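Long-range contact in encapsidation protein (Bacillus phage phi29, PDB 5HD9), which packages the viral genome, as the ATPase of a DNA-packaging motor that probably uses ATP to drive DNA into the phage capsid: residues 8-20 with 177-189. Residues are numbered along the deposited sequence; the frame is centred on the assembly and turned at random.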
loop_
_atom_site.group_PDB
_atom_site.type_symbol
_atom_site.label_atom_id
_atom_site.label_comp_id
_atom_site.label_asym_id
_atom_site.label_seq_id
_atom_site.Cartn_x
_atom_site.Cartn_y
_atom_site.Cartn_z
ATOM N N LYS A 8 1.789 -12.435 -9.283
ATOM C CA LYS A 8 2.754 -12.070 -10.315
ATOM C C LYS A 8 3.422 -10.741 -9.989
ATOM O O LYS A 8 4.637 -10.607 -10.124
ATOM C CB LYS A 8 2.098 -11.998 -11.695
ATOM C CG LYS A 8 3.107 -11.729 -12.807
ATOM C CD LYS A 8 2.644 -12.264 -14.152
ATOM C CE LYS A 8 3.394 -11.603 -15.304
ATOM N NZ LYS A 8 2.739 -11.854 -16.621
HETATM N N MSE A 9 2.627 -9.765 -9.557
HETATM C CA MSE A 9 3.155 -8.462 -9.162
HETATM C C MSE A 9 4.197 -8.609 -8.057
HETATM O O MSE A 9 5.279 -8.028 -8.131
HETATM C CB MSE A 9 2.019 -7.541 -8.696
HETATM C CG MSE A 9 2.464 -6.136 -8.298
HETATM SE SE MSE A 9 2.894 -5.959 -6.394
HETATM C CE MSE A 9 1.105 -6.211 -5.651
ATOM N N LEU A 10 3.866 -9.400 -7.041
ATOM C CA LEU A 10 4.751 -9.602 -5.896
ATOM C C LEU A 10 6.023 -10.355 -6.273
ATOM O O LEU A 10 7.078 -10.137 -5.675
ATOM C CB LEU A 10 4.016 -10.359 -4.788
ATOM C CG LEU A 10 2.906 -9.585 -4.075
ATOM C CD1 LEU A 10 1.985 -10.540 -3.331
ATOM C CD2 LEU A 10 3.497 -8.562 -3.120
ATOM N N SER A 11 5.919 -11.239 -7.262
ATOM C CA SER A 11 7.051 -12.065 -7.672
ATOM C C SER A 11 8.198 -11.229 -8.238
ATOM O O SER A 11 9.350 -11.659 -8.220
ATOM C CB SER A 11 6.606 -13.105 -8.706
ATOM O OG SER A 11 6.278 -12.496 -9.941
ATOM N N TYR A 12 7.886 -10.038 -8.743
ATOM C CA TYR A 12 8.914 -9.138 -9.261
ATOM C C TYR A 12 9.857 -8.688 -8.152
ATOM O O TYR A 12 11.002 -8.319 -8.411
ATOM C CB TYR A 12 8.285 -7.918 -9.930
ATOM C CG TYR A 12 7.817 -8.163 -11.346
ATOM C CD1 TYR A 12 8.684 -8.007 -12.417
ATOM C CD2 TYR A 12 6.509 -8.551 -11.611
ATOM C CE1 TYR A 12 8.268 -8.227 -13.709
ATOM C CE2 TYR A 12 6.083 -8.773 -12.903
ATOM C CZ TYR A 12 6.965 -8.610 -13.949
ATOM O OH TYR A 12 6.548 -8.835 -15.241
ATOM N N ASP A 13 9.364 -8.708 -6.918
ATOM C CA ASP A 13 10.197 -8.434 -5.755
ATOM C C ASP A 13 10.785 -7.019 -5.789
ATOM O O ASP A 13 11.918 -6.800 -5.359
ATOM C CB ASP A 13 11.319 -9.478 -5.673
ATOM C CG ASP A 13 11.629 -9.896 -4.250
ATOM O OD1 ASP A 13 11.431 -9.079 -3.327
ATOM O OD2 ASP A 13 12.070 -11.051 -4.058
ATOM N N ARG A 14 10.015 -6.060 -6.301
ATOM C CA ARG A 14 10.468 -4.671 -6.372
ATOM C C ARG A 14 10.109 -3.923 -5.089
ATOM O O ARG A 14 9.079 -4.193 -4.474
ATOM C CB ARG A 14 9.860 -3.958 -7.589
ATOM C CG ARG A 14 10.212 -4.585 -8.941
ATOM C CD ARG A 14 11.695 -4.936 -9.027
ATOM N NE ARG A 14 12.207 -4.958 -10.399
ATOM C CZ ARG A 14 12.454 -6.055 -11.114
ATOM N NH1 ARG A 14 12.232 -7.268 -10.619
ATOM N NH2 ARG A 14 12.931 -5.934 -12.346
ATOM N N ILE A 15 10.965 -2.984 -4.691
ATOM C CA ILE A 15 10.764 -2.225 -3.459
ATOM C C ILE A 15 9.586 -1.269 -3.586
ATOM O O ILE A 15 8.886 -1.003 -2.607
ATOM C CB ILE A 15 12.025 -1.413 -3.081
ATOM C CG1 ILE A 15 13.216 -2.343 -2.845
ATOM C CG2 ILE A 15 11.778 -0.558 -1.842
ATOM C CD1 ILE A 15 13.056 -3.289 -1.685
ATOM N N LEU A 16 9.380 -0.754 -4.795
ATOM C CA LEU A 16 8.317 0.212 -5.060
ATOM C C LEU A 16 7.383 -0.324 -6.145
ATOM O O LEU A 16 7.829 -0.719 -7.220
ATOM C CB LEU A 16 8.923 1.558 -5.470
ATOM C CG LEU A 16 8.229 2.863 -5.066
ATOM C CD1 LEU A 16 7.845 2.904 -3.595
ATOM C CD2 LEU A 16 9.147 4.031 -5.392
ATOM N N ASN A 17 6.088 -0.355 -5.846
ATOM C CA ASN A 17 5.088 -0.908 -6.756
ATOM C C ASN A 17 3.880 0.012 -6.885
ATOM O O ASN A 17 3.368 0.519 -5.885
ATOM C CB ASN A 17 4.624 -2.288 -6.277
ATOM C CG ASN A 17 5.771 -3.261 -6.090
ATOM O OD1 ASN A 17 6.115 -4.012 -7.002
ATOM N ND2 ASN A 17 6.361 -3.260 -4.902
ATOM N N PHE A 18 3.433 0.221 -8.122
ATOM C CA PHE A 18 2.257 1.042 -8.398
ATOM C C PHE A 18 1.228 0.241 -9.194
ATOM O O PHE A 18 1.468 -0.113 -10.344
ATOM C CB PHE A 18 2.644 2.305 -9.173
ATOM C CG PHE A 18 3.776 3.079 -8.554
ATOM C CD1 PHE A 18 5.085 2.828 -8.923
ATOM C CD2 PHE A 18 3.528 4.063 -7.612
ATOM C CE1 PHE A 18 6.130 3.539 -8.360
ATOM C CE2 PHE A 18 4.570 4.776 -7.045
ATOM C CZ PHE A 18 5.872 4.511 -7.424
ATOM N N VAL A 19 0.084 -0.042 -8.576
ATOM C CA VAL A 19 -1.015 -0.717 -9.260
ATOM C C VAL A 19 -2.107 0.306 -9.549
ATOM O O VAL A 19 -2.696 0.871 -8.623
ATOM C CB VAL A 19 -1.581 -1.880 -8.430
ATOM C CG1 VAL A 19 -2.528 -2.723 -9.274
ATOM C CG2 VAL A 19 -0.448 -2.747 -7.885
ATOM N N ILE A 20 -2.368 0.548 -10.830
ATOM C CA ILE A 20 -3.240 1.645 -11.237
ATOM C C ILE A 20 -4.323 1.187 -12.207
ATOM O O ILE A 20 -4.272 0.080 -12.743
ATOM C CB ILE A 20 -2.425 2.788 -11.875
ATOM C CG1 ILE A 20 -1.743 2.316 -13.165
ATOM C CG2 ILE A 20 -1.395 3.309 -10.873
ATOM C CD1 ILE A 20 -0.993 3.411 -13.901
ATOM N N PHE A 177 2.331 -5.009 -17.260
ATOM C CA PHE A 177 3.500 -4.764 -16.420
ATOM C C PHE A 177 4.566 -3.935 -17.124
ATOM O O PHE A 177 5.108 -4.338 -18.156
ATOM C CB PHE A 177 4.120 -6.086 -15.958
ATOM C CG PHE A 177 3.258 -6.861 -15.003
ATOM C CD1 PHE A 177 3.181 -6.498 -13.669
ATOM C CD2 PHE A 177 2.531 -7.956 -15.437
ATOM C CE1 PHE A 177 2.392 -7.208 -12.788
ATOM C CE2 PHE A 177 1.736 -8.669 -14.558
ATOM C CZ PHE A 177 1.670 -8.295 -13.233
ATOM N N ASN A 178 4.840 -2.766 -16.559
ATOM C CA ASN A 178 6.008 -1.973 -16.913
ATOM C C ASN A 178 7.053 -2.135 -15.820
ATOM O O ASN A 178 6.826 -1.753 -14.671
ATOM C CB ASN A 178 5.640 -0.503 -17.095
ATOM C CG ASN A 178 4.968 -0.236 -18.422
ATOM O OD1 ASN A 178 5.618 0.159 -19.389
ATOM N ND2 ASN A 178 3.661 -0.462 -18.481
ATOM N N VAL A 179 8.197 -2.697 -16.190
ATOM C CA VAL A 179 9.188 -3.153 -15.223
ATOM C C VAL A 179 10.437 -2.283 -15.240
ATOM O O VAL A 179 10.968 -1.959 -16.301
ATOM C CB VAL A 179 9.595 -4.619 -15.498
ATOM C CG1 VAL A 179 10.550 -5.126 -14.419
ATOM C CG2 VAL A 179 8.362 -5.507 -15.581
ATOM N N TYR A 180 10.901 -1.920 -14.048
ATOM C CA TYR A 180 12.119 -1.137 -13.883
ATOM C C TYR A 180 12.980 -1.815 -12.822
ATOM O O TYR A 180 12.537 -2.775 -12.191
ATOM C CB TYR A 180 11.778 0.306 -13.504
ATOM C CG TYR A 180 10.690 0.898 -14.377
ATOM C CD1 TYR A 180 9.350 0.717 -14.063
ATOM C CD2 TYR A 180 11.002 1.620 -15.522
ATOM C CE1 TYR A 180 8.351 1.241 -14.859
ATOM C CE2 TYR A 180 10.005 2.151 -16.324
ATOM C CZ TYR A 180 8.682 1.958 -15.985
ATOM O OH TYR A 180 7.683 2.481 -16.775
ATOM N N ASP A 181 14.203 -1.332 -12.626
ATOM C CA ASP A 181 15.144 -2.017 -11.742
ATOM C C ASP A 181 14.641 -2.103 -10.302
ATOM O O ASP A 181 14.722 -3.164 -9.678
ATOM C CB ASP A 181 16.510 -1.324 -11.770
ATOM C CG ASP A 181 17.263 -1.564 -13.068
ATOM O OD1 ASP A 181 17.092 -2.646 -13.673
ATOM O OD2 ASP A 181 18.035 -0.672 -13.479
ATOM N N ASP A 182 14.115 -0.996 -9.784
ATOM C CA ASP A 182 13.654 -0.942 -8.396
ATOM C C ASP A 182 12.166 -0.641 -8.273
ATOM O O ASP A 182 11.657 -0.462 -7.164
ATOM C CB ASP A 182 14.446 0.106 -7.613
ATOM C CG ASP A 182 15.841 -0.362 -7.267
ATOM O OD1 ASP A 182 15.965 -1.281 -6.431
ATOM O OD2 ASP A 182 16.808 0.190 -7.827
ATOM N N ALA A 183 11.466 -0.592 -9.402
ATOM C CA ALA A 183 10.048 -0.257 -9.385
ATOM C C ALA A 183 9.253 -1.037 -10.428
ATOM O O ALA A 183 9.810 -1.579 -11.381
ATOM C CB ALA A 183 9.859 1.238 -9.586
ATOM N N LEU A 184 7.939 -1.071 -10.228
ATOM C CA LEU A 184 7.032 -1.831 -11.073
ATOM C C LEU A 184 5.694 -1.105 -11.174
ATOM O O LEU A 184 5.169 -0.627 -10.171
ATOM C CB LEU A 184 6.839 -3.242 -10.503
ATOM C CG LEU A 184 5.779 -4.130 -11.155
ATOM C CD1 LEU A 184 6.168 -4.450 -12.584
ATOM C CD2 LEU A 184 5.585 -5.405 -10.350
ATOM N N ILE A 185 5.156 -1.014 -12.387
ATOM C CA ILE A 185 3.826 -0.452 -12.600
ATOM C C ILE A 185 2.921 -1.523 -13.193
ATOM O O ILE A 185 3.190 -2.031 -14.284
ATOM C CB ILE A 185 3.860 0.782 -13.534
ATOM C CG1 ILE A 185 4.682 1.903 -12.895
ATOM C CG2 ILE A 185 2.438 1.280 -13.831
ATOM C CD1 ILE A 185 4.963 3.077 -13.819
ATOM N N GLU A 186 1.859 -1.865 -12.466
ATOM C CA GLU A 186 0.881 -2.835 -12.945
ATOM C C GLU A 186 -0.427 -2.146 -13.312
ATOM O O GLU A 186 -0.935 -1.321 -12.559
ATOM C CB GLU A 186 0.609 -3.918 -11.897
ATOM C CG GLU A 186 -0.284 -5.045 -12.425
ATOM C CD GLU A 186 -0.636 -6.067 -11.370
ATOM O OE1 GLU A 186 -0.510 -5.748 -10.168
ATOM O OE2 GLU A 186 -1.039 -7.190 -11.742
ATOM N N ILE A 187 -0.958 -2.489 -14.479
ATOM C CA ILE A 187 -2.289 -2.054 -14.880
ATOM C C ILE A 187 -3.153 -3.302 -15.040
ATOM O O ILE A 187 -3.206 -3.892 -16.118
ATOM C CB ILE A 187 -2.261 -1.235 -16.184
ATOM C CG1 ILE A 187 -1.409 0.021 -15.989
ATOM C CG2 ILE A 187 -3.673 -0.833 -16.589
ATOM C CD1 ILE A 187 -1.040 0.736 -17.268
ATOM N N PRO A 188 -3.815 -3.727 -13.953
ATOM C CA PRO A 188 -4.561 -4.987 -14.017
ATOM C C PRO A 188 -5.755 -4.919 -14.958
ATOM O O PRO A 188 -6.459 -3.912 -14.993
ATOM C CB PRO A 188 -5.028 -5.202 -12.570
ATOM C CG PRO A 188 -4.227 -4.261 -11.736
ATOM C CD PRO A 188 -3.899 -3.109 -12.619
ATOM N N ASP A 189 -5.964 -5.992 -15.711
ATOM C CA ASP A 189 -7.133 -6.126 -16.573
ATOM C C ASP A 189 -8.075 -7.160 -15.966
ATOM O O ASP A 189 -8.725 -7.925 -16.679
ATOM C CB ASP A 189 -6.715 -6.535 -17.989
ATOM C CG ASP A 189 -5.817 -7.761 -18.004
ATOM O OD1 ASP A 189 -6.324 -8.879 -17.769
ATOM O OD2 ASP A 189 -4.604 -7.608 -18.254
HETATM O O HOH W 1 -0.392 -9.437 -10.221
HETATM O O HOH W 2 13.636 -3.293 -5.922
#
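Strand 16-19, which leads toward a probable Walker A loop, pairs in parallel with strand 183-186 of the closing hairpin in the ASCE sheet. F18 bonds to the residues flanking I185: its N donates to L184 O (2.8 Å) and its O accepts from E186 N. I20 N then bonds to E186 O. L184, on the face shared with N17, V19 and E186, suits its place because both branches pack: CD1 lies over the centre of the Y12 ring (4.1 Å), a CH-pi contact, and CD2 touches Y12 CD2 and M9 CG. Beyond it, Y12 CE2 sits over a face of F177, offset toward the rim, the ring planes inclined at 37°. K8, its CG anti to the backbone N (chi1 -175°), passes its extended aliphatic chain obliquely across F177, CE nearest CE2. R14 ties the hairpin turn to the loop before strand 16-19: NE (2.8 Å, 159°) and NH2 grip Y180 O side-on and NH1 takes Y12 O, both acceptors in the guanidinium plane, which fixes its rotation. Buried E186 is satisfied by Y4 and R176, and a water links its OE2 to M9 N. Such a P-loop strand between parallel neighbours, with an antiparallel hairpin strand at the edge, fits the ASCE fold.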